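Long-range contacts in chorismate mutase and shikimate 5-dehydrogenase fusion protein (Clostridium acetobutylicum, PDB 3FBT), which probably catalyses the reversible NADPH-dependent reduction of 3-dehydroshikimate to shikimate on the way to chorismate and the aromatic amino acids: residues N122-V127 with D148-T153; V126-G131 with D180-C185; S209-I214 with K232-L237. All blocks are in the same frame, centred on the assembly; numbering follows the deposited sequence.

Contact 1. Residues N122-V127 with D148-T153. With SO4 (sulfate ion), chain E.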
ATOM      1  N   ASN A 122     -37.081   3.405 -24.651  1.00 54.49           N
ATOM      2  CA  ASN A 122     -38.111   2.842 -25.523  1.00 55.72           C
ATOM      3  C   ASN A 122     -37.862   1.468 -26.123  1.00 55.99           C
ATOM      4  O   ASN A 122     -38.657   1.006 -26.977  1.00 56.47           O
ATOM      5  CB  ASN A 122     -38.350   3.778 -26.677  1.00 56.28           C
ATOM      6  CG  ASN A 122     -39.675   4.380 -26.614  1.00 59.73           C
ATOM      7  OD1 ASN A 122     -39.847   5.461 -26.049  1.00 65.64           O
ATOM      8  ND2 ASN A 122     -40.669   3.675 -27.166  1.00 62.60           N
ATOM      9  N   ASN A 123     -36.787   0.802 -25.712  1.00 53.46           N
ATOM     10  CA  ASN A 123     -36.595  -0.552 -26.174  1.00 52.03           C
ATOM     11  C   ASN A 123     -37.044  -1.576 -25.103  1.00 50.53           C
ATOM     12  O   ASN A 123     -37.231  -1.236 -23.934  1.00 50.77           O
ATOM     13  CB  ASN A 123     -35.137  -0.779 -26.526  1.00 52.44           C
ATOM     14  CG  ASN A 123     -34.665   0.063 -27.692  1.00 53.97           C
ATOM     15  OD1 ASN A 123     -34.216  -0.484 -28.694  1.00 55.97           O
ATOM     16  ND2 ASN A 123     -34.728   1.391 -27.559  1.00 54.32           N
ATOM     17  N   ILE A 124     -37.218  -2.813 -25.548  1.00 49.26           N
ATOM     18  CA  ILE A 124     -37.564  -3.978 -24.712  1.00 47.11           C
ATOM     19  C   ILE A 124     -36.253  -4.611 -24.240  1.00 45.94           C
ATOM     20  O   ILE A 124     -35.431  -5.121 -25.065  1.00 45.21           O
ATOM     21  CB  ILE A 124     -38.408  -5.033 -25.451  1.00 46.61           C
ATOM     22  CG1 ILE A 124     -39.794  -4.456 -25.806  1.00 49.22           C
ATOM     23  CG2 ILE A 124     -38.504  -6.366 -24.560  1.00 47.74           C
ATOM     24  CD1 ILE A 124     -40.604  -5.295 -26.874  1.00 52.19           C
ATOM     25  N   CYS A 125     -36.022  -4.523 -22.934  1.00 43.58           N
ATOM     26  CA  CYS A 125     -34.712  -4.951 -22.439  1.00 44.91           C
ATOM     27  C   CYS A 125     -34.783  -6.178 -21.545  1.00 44.06           C
ATOM     28  O   CYS A 125     -35.565  -6.188 -20.575  1.00 44.74           O
ATOM     29  CB  CYS A 125     -34.101  -3.827 -21.646  1.00 45.21           C
ATOM     30  SG  CYS A 125     -33.822  -2.341 -22.677  1.00 50.46           S
ATOM     31  N   VAL A 126     -33.951  -7.158 -21.880  1.00 41.60           N
ATOM     32  CA  VAL A 126     -33.925  -8.406 -21.170  1.00 42.80           C
ATOM     33  C   VAL A 126     -32.616  -8.680 -20.443  1.00 40.42           C
ATOM     34  O   VAL A 126     -31.569  -8.799 -21.047  1.00 42.10           O
ATOM     35  CB  VAL A 126     -34.291  -9.601 -22.138  1.00 41.14           C
ATOM     36  CG1 VAL A 126     -34.076 -10.917 -21.430  1.00 42.46           C
ATOM     37  CG2 VAL A 126     -35.770  -9.442 -22.538  1.00 43.60           C
ATOM     38  N   VAL A 127     -32.684  -8.821 -19.145  1.00 40.85           N
ATOM     39  CA  VAL A 127     -31.473  -9.125 -18.366  1.00 40.01           C
ATOM     40  C   VAL A 127     -31.387 -10.573 -17.911  1.00 39.48           C
ATOM     41  O   VAL A 127     -32.325 -11.106 -17.263  1.00 39.17           O
ATOM     42  CB  VAL A 127     -31.388  -8.210 -17.103  1.00 41.64           C
ATOM     43  CG1 VAL A 127     -30.063  -8.444 -16.331  1.00 41.22           C
ATOM     44  CG2 VAL A 127     -31.571  -6.782 -17.445  1.00 37.60           C
ATOM     45  N   ASP A 148     -39.785  -1.897 -21.699  1.00 52.13           N
ATOM     46  CA  ASP A 148     -39.950  -2.856 -20.653  1.00 52.16           C
ATOM     47  C   ASP A 148     -38.653  -3.590 -20.323  1.00 50.76           C
ATOM     48  O   ASP A 148     -37.788  -3.761 -21.197  1.00 50.98           O
ATOM     49  CB  ASP A 148     -40.925  -3.880 -21.128  1.00 53.04           C
ATOM     50  CG  ASP A 148     -41.830  -4.300 -20.065  1.00 57.02           C
ATOM     51  OD1 ASP A 148     -42.794  -5.016 -20.419  1.00 63.02           O
ATOM     52  OD2 ASP A 148     -41.612  -3.873 -18.897  1.00 61.18           O
ATOM     53  N   ILE A 149     -38.573  -4.072 -19.079  1.00 48.64           N
ATOM     54  CA  ILE A 149     -37.370  -4.707 -18.531  1.00 46.33           C
ATOM     55  C   ILE A 149     -37.727  -6.091 -17.994  1.00 45.94           C
ATOM     56  O   ILE A 149     -38.504  -6.207 -17.092  1.00 47.75           O
ATOM     57  CB  ILE A 149     -36.766  -3.865 -17.405  1.00 44.54           C
ATOM     58  CG1 ILE A 149     -36.170  -2.579 -17.989  1.00 41.20           C
ATOM     59  CG2 ILE A 149     -35.643  -4.645 -16.698  1.00 45.54           C
ATOM     60  CD1 ILE A 149     -36.087  -1.398 -16.974  1.00 39.10           C
ATOM     61  N   TYR A 150     -37.189  -7.133 -18.581  1.00 44.15           N
ATOM     62  CA  TYR A 150     -37.375  -8.413 -18.016  1.00 44.29           C
ATOM     63  C   TYR A 150     -36.106  -8.807 -17.270  1.00 43.21           C
ATOM     64  O   TYR A 150     -35.036  -8.553 -17.754  1.00 42.28           O
ATOM     65  CB  TYR A 150     -37.685  -9.447 -19.116  1.00 43.64           C
ATOM     66  CG  TYR A 150     -39.078  -9.224 -19.673  1.00 46.10           C
ATOM     67  CD1 TYR A 150     -40.181  -9.899 -19.139  1.00 48.04           C
ATOM     68  CD2 TYR A 150     -39.294  -8.306 -20.710  1.00 47.99           C
ATOM     69  CE1 TYR A 150     -41.482  -9.674 -19.648  1.00 51.26           C
ATOM     70  CE2 TYR A 150     -40.572  -8.061 -21.225  1.00 50.62           C
ATOM     71  CZ  TYR A 150     -41.658  -8.749 -20.705  1.00 52.53           C
ATOM     72  OH  TYR A 150     -42.909  -8.492 -21.218  1.00 54.69           O
ATOM     73  N   VAL A 151     -36.271  -9.501 -16.149  1.00 41.64           N
ATOM     74  CA  VAL A 151     -35.168 -10.126 -15.450  1.00 41.31           C
ATOM     75  C   VAL A 151     -35.384 -11.598 -15.490  1.00 40.53           C
ATOM     76  O   VAL A 151     -36.430 -12.070 -15.076  1.00 40.77           O
ATOM     77  CB  VAL A 151     -35.169  -9.664 -13.995  1.00 41.46           C
ATOM     78  CG1 VAL A 151     -34.092 -10.385 -13.179  1.00 43.82           C
ATOM     79  CG2 VAL A 151     -35.025  -8.081 -13.939  1.00 41.77           C
ATOM     80  N   VAL A 152     -34.426 -12.344 -16.018  1.00 39.92           N
ATOM     81  CA  VAL A 152     -34.645 -13.753 -16.199  1.00 39.38           C
ATOM     82  C   VAL A 152     -33.751 -14.546 -15.252  1.00 41.15           C
ATOM     83  O   VAL A 152     -32.560 -14.351 -15.243  1.00 38.40           O
ATOM     84  CB  VAL A 152     -34.302 -14.216 -17.624  1.00 39.92           C
ATOM     85  CG1 VAL A 152     -34.843 -15.639 -17.855  1.00 38.07           C
ATOM     86  CG2 VAL A 152     -34.819 -13.184 -18.698  1.00 39.06           C
ATOM     87  N   THR A 153     -34.349 -15.466 -14.493  1.00 43.26           N
ATOM     88  CA  THR A 153     -33.681 -16.127 -13.376  1.00 46.34           C
ATOM     89  C   THR A 153     -33.877 -17.670 -13.356  1.00 46.18           C
ATOM     90  O   THR A 153     -34.866 -18.233 -13.894  1.00 46.34           O
ATOM     91  CB  THR A 153     -34.248 -15.529 -12.023  1.00 47.03           C
ATOM     92  OG1 THR A 153     -33.695 -16.214 -10.887  1.00 49.07           O
ATOM     93  CG2 THR A 153     -35.724 -15.712 -11.965  1.00 47.60           C
TER
HETATM   94  S   SO4 E   2     -30.101 -16.465 -11.208  1.00 50.44           S
HETATM   95  O1  SO4 E   2     -30.560 -17.299 -12.354  1.00 46.81           O
HETATM   96  O2  SO4 E   2     -29.649 -17.525 -10.302  1.00 54.27           O
HETATM   97  O3  SO4 E   2     -28.930 -15.632 -11.538  1.00 51.84           O
HETATM   98  O4  SO4 E   2     -31.089 -15.563 -10.634  1.00 41.87           O
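Strand 124-127 runs parallel to strand 148-153, their axes 4.6 Å apart at closest, and a ladder of backbone bonds joins them. Cys125 N gives a nearly straight bond to Asp148 O at 2.6 Å, and Cys125 O takes one from Tyr150 N. Two residues on, Val127 N donates to Tyr150 O and Val127 O accepts from Val152 N, so the bonds flank Val126 on this edge.

Val126 is the side chain to follow. From CB its two methyls part company. CG1, anti to the backbone N (chi1 172°), reaches across to Val152 CG2 on the neighbouring strand, 3.6 Å away. CG2, beside the backbone N, instead meets Tyr150 CB at 3.9 Å and the ring atom Tyr150 CD2 at 4.1 Å, approaching the ring obliquely. Ile124 CG2 comes to the edge of that ring, near its plane, 4.3 Å from Tyr150 CE2. Val152 CG2 in turn lies 3.5 Å from Val127 O, so this methyl touches both Val126 CG1 and the carbonyl oxygen of Val127.

At the far end Thr153 OG1, anti to its own N, is hydrogen-bonded to sulfate O4 at 2.7 Å; the ion probably came from the crystallisation liquor. At the near end the Asp148 carboxylate turns from the pair and forms a salt bridge with Lys167.

The two strands and helix 134-143 make a beta-alpha-beta unit of the parallel, Rossmann-type sheet. Leu138 and Leu141 of that helix pack on the face bearing Val127, Ile149 and Val151, while on the other face Leu174 and Tyr171 of helix 171-174 meet Val126 and Val152.

Contact 2. Residues V126-G131 with D180-C185; sequences VVLGSG and DVIINC. With SO4 (sulfate ion), chain E.
This is the first strand of the Rossmann-type NADP-binding fold, running into its glycine-rich turn, beside strand 181-184. Gly129, Ser130 and Gly131 are predicted to bind NADP(+), and with Ala134 the two glycines fit the GxGxxA fingerprint that leads into helix 134-143.

The strands are parallel and four backbone bonds tie them. Val126 N donates to Val181 O, Val126 O accepts from Ile183 N, Leu128 N reaches Ile183 O at 2.6 Å, and Leu128 O takes the N-H of Cys185, a more bent bond at 143°. Of the side chains, Leu128 does most on one face. Its CG, beside the backbone N, sits 3.4 Å from Ile183 O, and its CD1 meets Ile182 CD1 at 4.0 Å, the two chains crossing obliquely. Ile182 is extended, CG1 anti to N and CD1 anti again, so that it also lies alongside Val126, pointing the same way. On the opposite face Val127 CG1 touches Cys185 SG at 3.8 Å, and Ile183 CD1 comes up to Val127 CG2. Asn184 shares the Leu128 face, but its amide is engaged by Asp212 and Thr186.

Past Leu128 the strand gives way to the turn, where Gly129 takes a positive phi of 84°. There a sulfate, probably from the crystallisation liquor, is gripped by Ser130, with Thr153 and Arg154 as further partners; an anion at this turn is consistent with a cofactor site. Ser130 N donates to sulfate O3 at 3.2 Å, and Ser130 OG, swung between its own N and C (chi1 60°), is hydrogen-bonded to sulfate O4 at 2.7 Å.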
ATOM      1  N   VAL A 126     -33.951  -7.158 -21.880  1.00 41.60           N
ATOM      2  CA  VAL A 126     -33.925  -8.406 -21.170  1.00 42.80           C
ATOM      3  C   VAL A 126     -32.616  -8.680 -20.443  1.00 40.42           C
ATOM      4  O   VAL A 126     -31.569  -8.799 -21.047  1.00 42.10           O
ATOM      5  CB  VAL A 126     -34.291  -9.601 -22.138  1.00 41.14           C
ATOM      6  CG1 VAL A 126     -34.076 -10.917 -21.430  1.00 42.46           C
ATOM      7  CG2 VAL A 126     -35.770  -9.442 -22.538  1.00 43.60           C
ATOM      8  N   VAL A 127     -32.684  -8.821 -19.145  1.00 40.85           N
ATOM      9  CA  VAL A 127     -31.473  -9.125 -18.366  1.00 40.01           C
ATOM     10  C   VAL A 127     -31.387 -10.573 -17.911  1.00 39.48           C
ATOM     11  O   VAL A 127     -32.325 -11.106 -17.263  1.00 39.17           O
ATOM     12  CB  VAL A 127     -31.388  -8.210 -17.103  1.00 41.64           C
ATOM     13  CG1 VAL A 127     -30.063  -8.444 -16.331  1.00 41.22           C
ATOM     14  CG2 VAL A 127     -31.571  -6.782 -17.445  1.00 37.60           C
ATOM     15  N   LEU A 128     -30.246 -11.207 -18.189  1.00 39.96           N
ATOM     16  CA  LEU A 128     -30.034 -12.575 -17.762  1.00 39.98           C
ATOM     17  C   LEU A 128     -29.254 -12.673 -16.462  1.00 40.22           C
ATOM     18  O   LEU A 128     -28.117 -12.176 -16.377  1.00 40.16           O
ATOM     19  CB  LEU A 128     -29.298 -13.386 -18.817  1.00 39.69           C
ATOM     20  CG  LEU A 128     -29.828 -13.173 -20.240  1.00 42.56           C
ATOM     21  CD1 LEU A 128     -28.915 -13.985 -21.167  1.00 39.97           C
ATOM     22  CD2 LEU A 128     -31.247 -13.544 -20.342  1.00 38.04           C
ATOM     23  N   GLY A 129     -29.854 -13.336 -15.472  1.00 40.67           N
ATOM     24  CA  GLY A 129     -29.335 -13.408 -14.099  1.00 40.78           C
ATOM     25  C   GLY A 129     -29.670 -12.247 -13.164  1.00 43.41           C
ATOM     26  O   GLY A 129     -29.938 -11.120 -13.575  1.00 41.48           O
ATOM     27  N   SER A 130     -29.612 -12.523 -11.868  1.00 44.70           N
ATOM     28  CA  SER A 130     -29.927 -11.531 -10.844  1.00 46.53           C
ATOM     29  C   SER A 130     -28.799 -11.118  -9.933  1.00 47.49           C
ATOM     30  O   SER A 130     -29.026 -10.306  -9.048  1.00 50.26           O
ATOM     31  CB  SER A 130     -31.013 -12.095  -9.949  1.00 46.02           C
ATOM     32  OG  SER A 130     -30.515 -13.281  -9.371  1.00 45.48           O
ATOM     33  N   GLY A 131     -27.619 -11.710 -10.085  1.00 48.81           N
ATOM     34  CA  GLY A 131     -26.419 -11.282  -9.373  1.00 48.54           C
ATOM     35  C   GLY A 131     -25.342 -10.606 -10.225  1.00 49.27           C
ATOM     36  O   GLY A 131     -25.592 -10.042 -11.305  1.00 46.53           O
ATOM     37  N   ASP A 180     -35.694  -6.278 -27.913  1.00 46.68           N
ATOM     38  CA  ASP A 180     -34.666  -5.471 -28.557  1.00 46.83           C
ATOM     39  C   ASP A 180     -33.258  -5.777 -28.051  1.00 46.70           C
ATOM     40  O   ASP A 180     -32.376  -6.093 -28.838  1.00 48.40           O
ATOM     41  CB  ASP A 180     -35.052  -4.019 -28.313  1.00 45.76           C
ATOM     42  CG  ASP A 180     -36.488  -3.693 -28.846  1.00 48.59           C
ATOM     43  OD1 ASP A 180     -36.733  -4.057 -30.013  1.00 51.15           O
ATOM     44  OD2 ASP A 180     -37.373  -3.096 -28.125  1.00 48.97           O
ATOM     45  N   VAL A 181     -33.053  -5.686 -26.732  1.00 45.95           N
ATOM     46  CA  VAL A 181     -31.725  -5.800 -26.123  1.00 44.68           C
ATOM     47  C   VAL A 181     -31.711  -6.902 -25.063  1.00 43.99           C
ATOM     48  O   VAL A 181     -32.572  -6.913 -24.189  1.00 42.69           O
ATOM     49  CB  VAL A 181     -31.343  -4.450 -25.451  1.00 44.46           C
ATOM     50  CG1 VAL A 181     -30.064  -4.566 -24.702  1.00 46.48           C
ATOM     51  CG2 VAL A 181     -31.263  -3.293 -26.522  1.00 43.90           C
ATOM     52  N   ILE A 182     -30.756  -7.823 -25.162  1.00 43.31           N
ATOM     53  CA  ILE A 182     -30.621  -8.901 -24.201  1.00 43.80           C
ATOM     54  C   ILE A 182     -29.190  -8.887 -23.628  1.00 44.57           C
ATOM     55  O   ILE A 182     -28.198  -8.819 -24.368  1.00 44.50           O
ATOM     56  CB  ILE A 182     -30.952 -10.322 -24.830  1.00 42.61           C
ATOM     57  CG1 ILE A 182     -30.704 -11.457 -23.852  1.00 43.56           C
ATOM     58  CG2 ILE A 182     -30.158 -10.584 -26.097  1.00 42.58           C
ATOM     59  CD1 ILE A 182     -30.906 -12.909 -24.487  1.00 42.01           C
ATOM     60  N   ILE A 183     -29.118  -8.944 -22.299  1.00 42.90           N
ATOM     61  CA  ILE A 183     -27.882  -8.666 -21.547  1.00 41.26           C
ATOM     62  C   ILE A 183     -27.559  -9.826 -20.603  1.00 39.13           C
ATOM     63  O   ILE A 183     -28.370 -10.162 -19.741  1.00 41.24           O
ATOM     64  CB  ILE A 183     -28.068  -7.386 -20.715  1.00 40.67           C
ATOM     65  CG1 ILE A 183     -28.473  -6.220 -21.624  1.00 38.42           C
ATOM     66  CG2 ILE A 183     -26.768  -7.056 -19.891  1.00 41.09           C
ATOM     67  CD1 ILE A 183     -29.302  -5.202 -20.922  1.00 32.97           C
ATOM     68  N   ASN A 184     -26.389 -10.406 -20.741  1.00 37.76           N
ATOM     69  CA  ASN A 184     -25.960 -11.472 -19.875  1.00 39.95           C
ATOM     70  C   ASN A 184     -25.288 -10.919 -18.636  1.00 40.65           C
ATOM     71  O   ASN A 184     -24.257 -10.271 -18.724  1.00 41.89           O
ATOM     72  CB  ASN A 184     -24.922 -12.312 -20.569  1.00 38.82           C
ATOM     73  CG  ASN A 184     -24.450 -13.403 -19.694  1.00 40.27           C
ATOM     74  OD1 ASN A 184     -25.277 -14.055 -19.051  1.00 38.61           O
ATOM     75  ND2 ASN A 184     -23.111 -13.605 -19.602  1.00 39.33           N
ATOM     76  N   CYS A 185     -25.876 -11.163 -17.482  1.00 41.17           N
ATOM     77  CA  CYS A 185     -25.259 -10.797 -16.222  1.00 40.40           C
ATOM     78  C   CYS A 185     -24.847 -12.038 -15.412  1.00 40.83           C
ATOM     79  O   CYS A 185     -24.448 -11.914 -14.257  1.00 41.00           O
ATOM     80  CB  CYS A 185     -26.271  -9.962 -15.427  1.00 38.36           C
ATOM     81  SG  CYS A 185     -26.325  -8.277 -16.011  1.00 39.07           S
TER
HETATM   82  S   SO4 E   2     -30.101 -16.465 -11.208  1.00 50.44           S
HETATM   83  O1  SO4 E   2     -30.560 -17.299 -12.354  1.00 46.81           O
HETATM   84  O2  SO4 E   2     -29.649 -17.525 -10.302  1.00 54.27           O
HETATM   85  O3  SO4 E   2     -28.930 -15.632 -11.538  1.00 51.84           O
HETATM   86  O4  SO4 E   2     -31.089 -15.563 -10.634  1.00 41.87           O

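Contact 3. Residues S209-I214 with K232-L237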
ATOM      1  N   SER A 209     -29.826  -6.532 -30.295  1.00 52.38           N
ATOM      2  CA  SER A 209     -28.495  -6.351 -29.668  1.00 50.83           C
ATOM      3  C   SER A 209     -28.208  -7.357 -28.524  1.00 50.80           C
ATOM      4  O   SER A 209     -29.057  -7.581 -27.670  1.00 50.28           O
ATOM      5  CB  SER A 209     -28.422  -4.978 -29.095  1.00 51.33           C
ATOM      6  OG  SER A 209     -28.305  -4.073 -30.134  1.00 52.63           O
ATOM      7  N   ALA A 210     -27.016  -7.951 -28.520  1.00 48.31           N
ATOM      8  CA  ALA A 210     -26.620  -8.835 -27.497  1.00 46.53           C
ATOM      9  C   ALA A 210     -25.492  -8.127 -26.756  1.00 46.18           C
ATOM     10  O   ALA A 210     -24.525  -7.799 -27.422  1.00 47.24           O
ATOM     11  CB  ALA A 210     -26.079 -10.107 -28.123  1.00 44.94           C
ATOM     12  N   VAL A 211     -25.602  -7.916 -25.426  1.00 44.47           N
ATOM     13  CA  VAL A 211     -24.529  -7.348 -24.558  1.00 43.56           C
ATOM     14  C   VAL A 211     -24.092  -8.414 -23.501  1.00 43.28           C
ATOM     15  O   VAL A 211     -24.901  -8.819 -22.660  1.00 41.29           O
ATOM     16  CB  VAL A 211     -25.001  -6.046 -23.781  1.00 42.76           C
ATOM     17  CG1 VAL A 211     -23.810  -5.326 -22.954  1.00 41.43           C
ATOM     18  CG2 VAL A 211     -25.645  -5.019 -24.697  1.00 45.21           C
ATOM     19  N   ASP A 212     -22.858  -8.881 -23.544  1.00 43.48           N
ATOM     20  CA  ASP A 212     -22.326  -9.718 -22.467  1.00 44.66           C
ATOM     21  C   ASP A 212     -21.391  -8.898 -21.561  1.00 44.49           C
ATOM     22  O   ASP A 212     -20.506  -8.219 -22.037  1.00 45.33           O
ATOM     23  CB  ASP A 212     -21.524 -10.874 -23.027  1.00 44.49           C
ATOM     24  CG  ASP A 212     -21.457 -12.049 -22.051  1.00 47.61           C
ATOM     25  OD1 ASP A 212     -21.565 -11.794 -20.835  1.00 47.05           O
ATOM     26  OD2 ASP A 212     -21.359 -13.240 -22.500  1.00 49.13           O
ATOM     27  N   LEU A 213     -21.569  -8.958 -20.254  1.00 45.11           N
ATOM     28  CA  LEU A 213     -20.653  -8.221 -19.357  1.00 43.96           C
ATOM     29  C   LEU A 213     -19.335  -8.964 -19.161  1.00 43.63           C
ATOM     30  O   LEU A 213     -18.389  -8.415 -18.611  1.00 44.42           O
ATOM     31  CB  LEU A 213     -21.271  -7.941 -17.989  1.00 43.05           C
ATOM     32  CG  LEU A 213     -22.078  -6.709 -17.693  1.00 43.48           C
ATOM     33  CD1 LEU A 213     -23.242  -6.593 -18.685  1.00 40.92           C
ATOM     34  CD2 LEU A 213     -22.547  -6.968 -16.318  1.00 44.91           C
ATOM     35  N   ILE A 214     -19.279 -10.214 -19.593  1.00 43.23           N
ATOM     36  CA  ILE A 214     -18.034 -10.933 -19.747  1.00 42.22           C
ATOM     37  C   ILE A 214     -17.145 -10.360 -20.861  1.00 43.98           C
ATOM     38  O   ILE A 214     -17.643 -10.041 -21.970  1.00 42.05           O
ATOM     39  CB  ILE A 214     -18.362 -12.358 -20.109  1.00 42.86           C
ATOM     40  CG1 ILE A 214     -19.218 -12.962 -18.965  1.00 44.57           C
ATOM     41  CG2 ILE A 214     -17.030 -13.153 -20.472  1.00 36.53           C
ATOM     42  CD1 ILE A 214     -19.920 -14.291 -19.342  1.00 42.62           C
ATOM     43  N   LYS A 232     -26.203  -7.350 -33.326  1.00 54.48           N
ATOM     44  CA  LYS A 232     -25.037  -6.606 -32.827  1.00 54.36           C
ATOM     45  C   LYS A 232     -24.544  -7.192 -31.504  1.00 54.61           C
ATOM     46  O   LYS A 232     -25.330  -7.414 -30.550  1.00 53.06           O
ATOM     47  CB  LYS A 232     -25.348  -5.132 -32.618  1.00 55.39           C
ATOM     48  CG  LYS A 232     -24.158  -4.438 -31.915  1.00 55.09           C
ATOM     49  CD  LYS A 232     -24.139  -2.954 -32.065  1.00 56.28           C
ATOM     50  CE  LYS A 232     -25.505  -2.360 -31.829  1.00 58.51           C
ATOM     51  NZ  LYS A 232     -25.484  -0.908 -32.253  1.00 53.94           N
ATOM     52  N   ALA A 233     -23.241  -7.444 -31.440  1.00 53.35           N
ATOM     53  CA  ALA A 233     -22.662  -8.131 -30.319  1.00 52.08           C
ATOM     54  C   ALA A 233     -21.687  -7.198 -29.602  1.00 51.67           C
ATOM     55  O   ALA A 233     -20.825  -6.605 -30.258  1.00 51.68           O
ATOM     56  CB  ALA A 233     -21.939  -9.405 -30.809  1.00 51.30           C
ATOM     57  N   VAL A 234     -21.811  -7.074 -28.274  1.00 49.47           N
ATOM     58  CA  VAL A 234     -20.879  -6.269 -27.443  1.00 46.96           C
ATOM     59  C   VAL A 234     -20.396  -7.072 -26.214  1.00 46.40           C
ATOM     60  O   VAL A 234     -21.246  -7.521 -25.418  1.00 44.78           O
ATOM     61  CB  VAL A 234     -21.598  -5.073 -26.874  1.00 47.30           C
ATOM     62  CG1 VAL A 234     -20.605  -3.989 -26.460  1.00 45.82           C
ATOM     63  CG2 VAL A 234     -22.609  -4.535 -27.887  1.00 49.06           C
ATOM     64  N   ASN A 235     -19.075  -7.270 -26.053  1.00 44.59           N
ATOM     65  CA  ASN A 235     -18.525  -7.885 -24.799  1.00 43.61           C
ATOM     66  C   ASN A 235     -18.214  -6.808 -23.735  1.00 42.79           C
ATOM     67  O   ASN A 235     -18.406  -5.663 -24.001  1.00 42.57           O
ATOM     68  CB  ASN A 235     -17.298  -8.722 -25.049  1.00 42.96           C
ATOM     69  CG  ASN A 235     -16.080  -7.878 -25.447  1.00 46.13           C
ATOM     70  OD1 ASN A 235     -15.942  -6.726 -25.038  1.00 46.23           O
ATOM     71  ND2 ASN A 235     -15.218  -8.444 -26.283  1.00 47.55           N
ATOM     72  N   GLY A 236     -17.765  -7.156 -22.522  1.00 42.50           N
ATOM     73  CA  GLY A 236     -17.789  -6.144 -21.474  1.00 41.82           C
ATOM     74  C   GLY A 236     -16.501  -5.385 -21.265  1.00 42.02           C
ATOM     75  O   GLY A 236     -16.332  -4.793 -20.214  1.00 42.93           O
ATOM     76  N   LEU A 237     -15.587  -5.427 -22.227  1.00 42.00           N
ATOM     77  CA  LEU A 237     -14.281  -4.776 -22.066  1.00 43.39           C
ATOM     78  C   LEU A 237     -14.351  -3.263 -21.871  1.00 43.59           C
ATOM     79  O   LEU A 237     -13.719  -2.707 -20.954  1.00 44.01           O
ATOM     80  CB  LEU A 237     -13.340  -5.150 -23.189  1.00 43.99           C
ATOM     81  CG  LEU A 237     -11.886  -4.742 -23.069  1.00 47.87           C
ATOM     82  CD1 LEU A 237     -11.304  -5.088 -21.649  1.00 49.96           C
ATOM     83  CD2 LEU A 237     -11.162  -5.514 -24.182  1.00 51.78           C
TER
HETATM   84  O   HOH W   1     -17.380  -5.927 -17.792  1.00 47.24           O
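Val211 and Val234 stand on the same face of the sheet, each with CG1 anti to its backbone N, and they barely meet: CG2 to CG2 is 4.4 Å. Helix 105-115 lies over both through Met112. Ser209 and Lys232 share that face two pairs earlier, past the Ala210-Ala233 pair, which points to the other face. The lysine leaves its CB extended and then bends at chi3 (45°), bringing Lys232 CE to 3.7 Å from Ser209 OG, while NZ goes on to the carbonyls of Phe116 and Arg117.

These are the last two strands of the parallel Rossmann-type sheet, joined through helix 221-228 as a beta-alpha-beta unit. Ala210 N donates to Lys232 O at 2.7 Å in an almost perfectly straight bond, Val234 N to Ala210 O, and Asp212 N to Val234 O.

Beyond them both segments turn. Asp212 OD1 accepts Ile214 N from above the carboxylate plane, an Asx turn, and also holds Asn184 ND2. Asn235 forms the second Asx turn, its OD1 taking Leu237 N while ND2 donates to Val218 O. Gly236, the N-cap of helix 237-252 and a predicted NADP(+) residue like Leu213, donates its N-H to Ile214 O at 2.9 Å from above the carbonyl plane. One water bridges Leu213 O and Gly236 O, donating to both.

All three contacts belong to the six-stranded parallel sheet of the NADP-binding domain, in the shikimate dehydrogenase part of the fusion protein. Strand 124-128 is common to contacts 1 and 2, whose centres lie about 7 Å apart. Strand 181-184 of contact 2 neighbours strand 209-212 of contact 3, the centres being about 10 Å apart. The centres of contacts 1 and 3 are about 15 Å apart, their nearest atoms about 7 Å. Along the chain, contacts 1 and 2 start from the same strand, and contact 3 opens after both have closed. The sheet therefore runs 148-153, 124-128, 181-184, 209-212, 232-234, and predicted NADP(+)-binding residues follow strands 124-128, 209-212 and 232-234 at their C-terminal ends.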